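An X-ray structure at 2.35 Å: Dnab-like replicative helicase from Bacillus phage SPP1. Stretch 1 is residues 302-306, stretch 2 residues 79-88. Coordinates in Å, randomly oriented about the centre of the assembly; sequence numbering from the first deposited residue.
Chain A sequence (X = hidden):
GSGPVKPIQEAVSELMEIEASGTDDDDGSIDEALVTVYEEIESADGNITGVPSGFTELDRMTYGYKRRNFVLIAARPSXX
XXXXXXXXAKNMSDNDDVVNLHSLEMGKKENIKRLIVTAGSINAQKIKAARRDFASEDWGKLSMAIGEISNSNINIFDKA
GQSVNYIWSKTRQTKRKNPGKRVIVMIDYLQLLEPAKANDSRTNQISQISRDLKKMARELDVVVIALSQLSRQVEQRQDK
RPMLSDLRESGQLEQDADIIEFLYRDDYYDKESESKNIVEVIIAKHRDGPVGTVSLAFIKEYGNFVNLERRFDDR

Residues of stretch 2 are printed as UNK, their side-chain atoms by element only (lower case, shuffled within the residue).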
# COMPACT_ATOMS: atom_id res chain seq x y z
N TYR A 302 -9.63 12.73 -8.87
CA TYR A 302 -9.31 12.99 -7.47
C TYR A 302 -8.36 11.95 -6.85
O TYR A 302 -7.92 12.11 -5.71
CB TYR A 302 -10.59 13.13 -6.63
CG TYR A 302 -11.52 14.25 -7.05
CD1 TYR A 302 -11.05 15.55 -7.24
CD2 TYR A 302 -12.88 14.00 -7.23
CE1 TYR A 302 -11.91 16.59 -7.62
CE2 TYR A 302 -13.75 15.02 -7.61
CZ TYR A 302 -13.27 16.31 -7.80
OH TYR A 302 -14.16 17.32 -8.17
N GLY A 303 -8.06 10.90 -7.61
CA GLY A 303 -7.24 9.80 -7.12
C GLY A 303 -7.91 9.12 -5.95
O GLY A 303 -7.25 8.67 -5.01
N ASN A 304 -9.24 9.06 -6.01
CA ASN A 304 -10.05 8.45 -4.98
C ASN A 304 -10.70 7.14 -5.43
O ASN A 304 -10.87 6.91 -6.62
CB ASN A 304 -11.13 9.41 -4.52
CG ASN A 304 -11.45 9.25 -3.06
OD1 ASN A 304 -11.44 8.14 -2.53
ND2 ASN A 304 -11.73 10.36 -2.40
N PHE A 305 -11.04 6.30 -4.46
CA PHE A 305 -11.64 5.00 -4.72
C PHE A 305 -12.89 4.83 -3.86
O PHE A 305 -12.91 5.19 -2.67
CB PHE A 305 -10.65 3.88 -4.41
CG PHE A 305 -9.42 3.90 -5.29
CD1 PHE A 305 -9.29 2.98 -6.32
CD2 PHE A 305 -8.40 4.83 -5.07
CE1 PHE A 305 -8.15 3.00 -7.13
CE2 PHE A 305 -7.29 4.85 -5.87
CZ PHE A 305 -7.15 3.93 -6.89
N VAL A 306 -13.93 4.29 -4.49
CA VAL A 306 -15.22 4.12 -3.86
C VAL A 306 -15.51 2.64 -3.74
O VAL A 306 -15.47 1.90 -4.72
CB VAL A 306 -16.33 4.79 -4.68
CG1 VAL A 306 -17.69 4.65 -3.98
CG2 VAL A 306 -15.99 6.25 -4.91
N UNK A 79 -2.63 1.88 -13.73
CA UNK A 79 -3.72 1.12 -13.12
C UNK A 79 -4.25 1.75 -11.83
O UNK A 79 -5.28 1.32 -11.32
c UNK A 79 -2.70 -1.04 -14.08
c UNK A 79 -3.24 -2.99 -15.92
c UNK A 79 -3.27 -0.31 -12.86
s UNK A 79 -3.88 -1.40 -15.42
N UNK A 80 -3.55 2.75 -11.30
CA UNK A 80 -3.99 3.46 -10.09
C UNK A 80 -3.19 3.21 -8.81
O UNK A 80 -3.59 3.64 -7.73
N UNK A 81 -2.05 2.54 -8.97
CA UNK A 81 -1.18 2.04 -7.89
C UNK A 81 -0.83 3.05 -6.81
O UNK A 81 -1.01 2.77 -5.63
c UNK A 81 3.08 0.80 -9.19
n UNK A 81 3.59 0.11 -10.41
c UNK A 81 0.11 1.49 -8.53
c UNK A 81 2.06 -0.07 -8.45
c UNK A 81 1.07 0.75 -7.62
N UNK A 82 -0.33 4.21 -7.22
CA UNK A 82 0.05 5.27 -6.27
C UNK A 82 -1.16 5.84 -5.55
O UNK A 82 -1.19 5.90 -4.31
c UNK A 82 1.31 7.47 -5.95
o UNK A 82 2.02 5.86 -7.60
c UNK A 82 0.86 6.41 -6.97
N UNK A 83 -2.15 6.26 -6.33
CA UNK A 83 -3.44 6.73 -5.84
C UNK A 83 -4.06 5.75 -4.84
O UNK A 83 -4.57 6.15 -3.81
c UNK A 83 -4.39 6.98 -7.02
N UNK A 84 -3.99 4.46 -5.18
CA UNK A 84 -4.53 3.37 -4.36
C UNK A 84 -3.76 3.20 -3.04
O UNK A 84 -4.37 3.04 -1.97
c UNK A 84 -6.69 -0.57 -3.55
c UNK A 84 -4.50 2.07 -5.17
c UNK A 84 -5.75 -1.45 -3.06
c UNK A 84 -4.00 -0.03 -3.93
c UNK A 84 -4.94 0.86 -4.42
c UNK A 84 -6.29 0.58 -4.23
c UNK A 84 -4.40 -1.18 -3.25
N UNK A 85 -2.43 3.24 -3.13
CA UNK A 85 -1.59 3.19 -1.94
C UNK A 85 -1.82 4.40 -1.03
O UNK A 85 -2.00 4.24 0.19
c UNK A 85 -0.13 3.06 -2.33
N UNK A 86 -1.84 5.60 -1.60
CA UNK A 86 -2.06 6.81 -0.78
C UNK A 86 -3.44 6.80 -0.16
O UNK A 86 -3.63 7.24 0.97
c UNK A 86 -0.31 8.39 -1.90
c UNK A 86 -1.78 8.11 -1.55
c UNK A 86 0.56 8.75 -0.71
c UNK A 86 -0.21 9.45 -2.95
N UNK A 87 -4.41 6.27 -0.89
CA UNK A 87 -5.77 6.18 -0.39
C UNK A 87 -5.72 5.37 0.90
O UNK A 87 -6.08 5.87 1.97
c UNK A 87 -10.17 6.48 -0.13
c UNK A 87 -6.69 5.59 -1.45
n UNK A 87 -10.89 7.78 0.04
c UNK A 87 -8.79 6.74 -0.72
c UNK A 87 -8.13 5.42 -1.05
N UNK A 88 -5.22 4.14 0.80
CA UNK A 88 -4.92 3.28 1.94
C UNK A 88 -4.17 3.97 3.06
O UNK A 88 -4.58 3.89 4.22
c UNK A 88 -4.15 2.03 1.50
o UNK A 88 -4.53 -1.10 -0.21
c UNK A 88 -4.96 1.07 0.67
c UNK A 88 -4.51 -0.37 0.78
n UNK A 88 -4.09 -0.78 1.97
O HOH W 1 -4.95 8.82 -3.35

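Position 79 has four side-chain atoms in an unbranched row, C, C, S, C. They do not reach stretch 1. A sulfur followed by a terminal carbon identifies Met 79.

Position 80 has no side-chain atoms. Its backbone O lies at the edge of the Phe 305 ring, 3.7 Å from Phe 305 CZ. An ideal CB here would be jammed against the carbonyl O of the residue before, which by itself calls for glycine. That CB would also sit tight against the ring of Phe 305. The residue is Gly 80, at the N-cap position before the helix.

Position 81 carries four carbons in a row ending in nitrogen. Its CA-to-CB bond points away from stretch 1, and it makes no contact there. It is Lys 81.

Position 82 has one carbon bearing an oxygen and a carbon. It makes no contact with the strand. This beta-branched hydroxyl side chain is Thr 82.

Position 83 has a single side-chain carbon, its CB, 3.8 Å from Phe 305 CE2. The CA-to-CB bond points toward stretch 1. It is Ala 83. The small side chain goes with a close backbone approach: Ala 83 CA and Gly 303 CA are 5.1 Å apart.

Position 84 shows one carbon and then a ring of six carbons. Its CB is 3.7 Å from Phe 305 CZ, and the edge of its ring meets the face of Phe 305. The ring centroids are 5.7 Å apart and the planes are at 77°. It is Phe 84.

Position 85 has one side-chain carbon, its CA-to-CB bond pointing away from the strand. It is Ala 85.

Position 86 has four carbons, forked at the second, and does not reach stretch 1. It is Leu 86.

Position 87 has four carbons in a row ending in nitrogen. Its CA-to-CB bond points toward stretch 1. The nitrogen is 2.7 Å from Asn 304 OD1. This is Lys 87, and its NZ donates a hydrogen bond to that oxygen.

Position 88 has three carbons, the third carrying one oxygen and one nitrogen, without contact to stretch 1. It is Gln 88.

The strand crosses the helix at 74°. Phe 305 supplies the apolar centre: its CA-to-CB bond points toward the helix stretch, and its ring packs on Ala 83 and Phe 84. Asn 304 OD1 accepts from Lys 87 NZ and also from its own neighbour, Phe 305 N, at 2.7 Å. Water 1 donates to both Gly 303 O, at 2.8 Å, and Ala 83 O, at 2.7 Å.

Stretch 2 79-88: MGKTAFALKQ
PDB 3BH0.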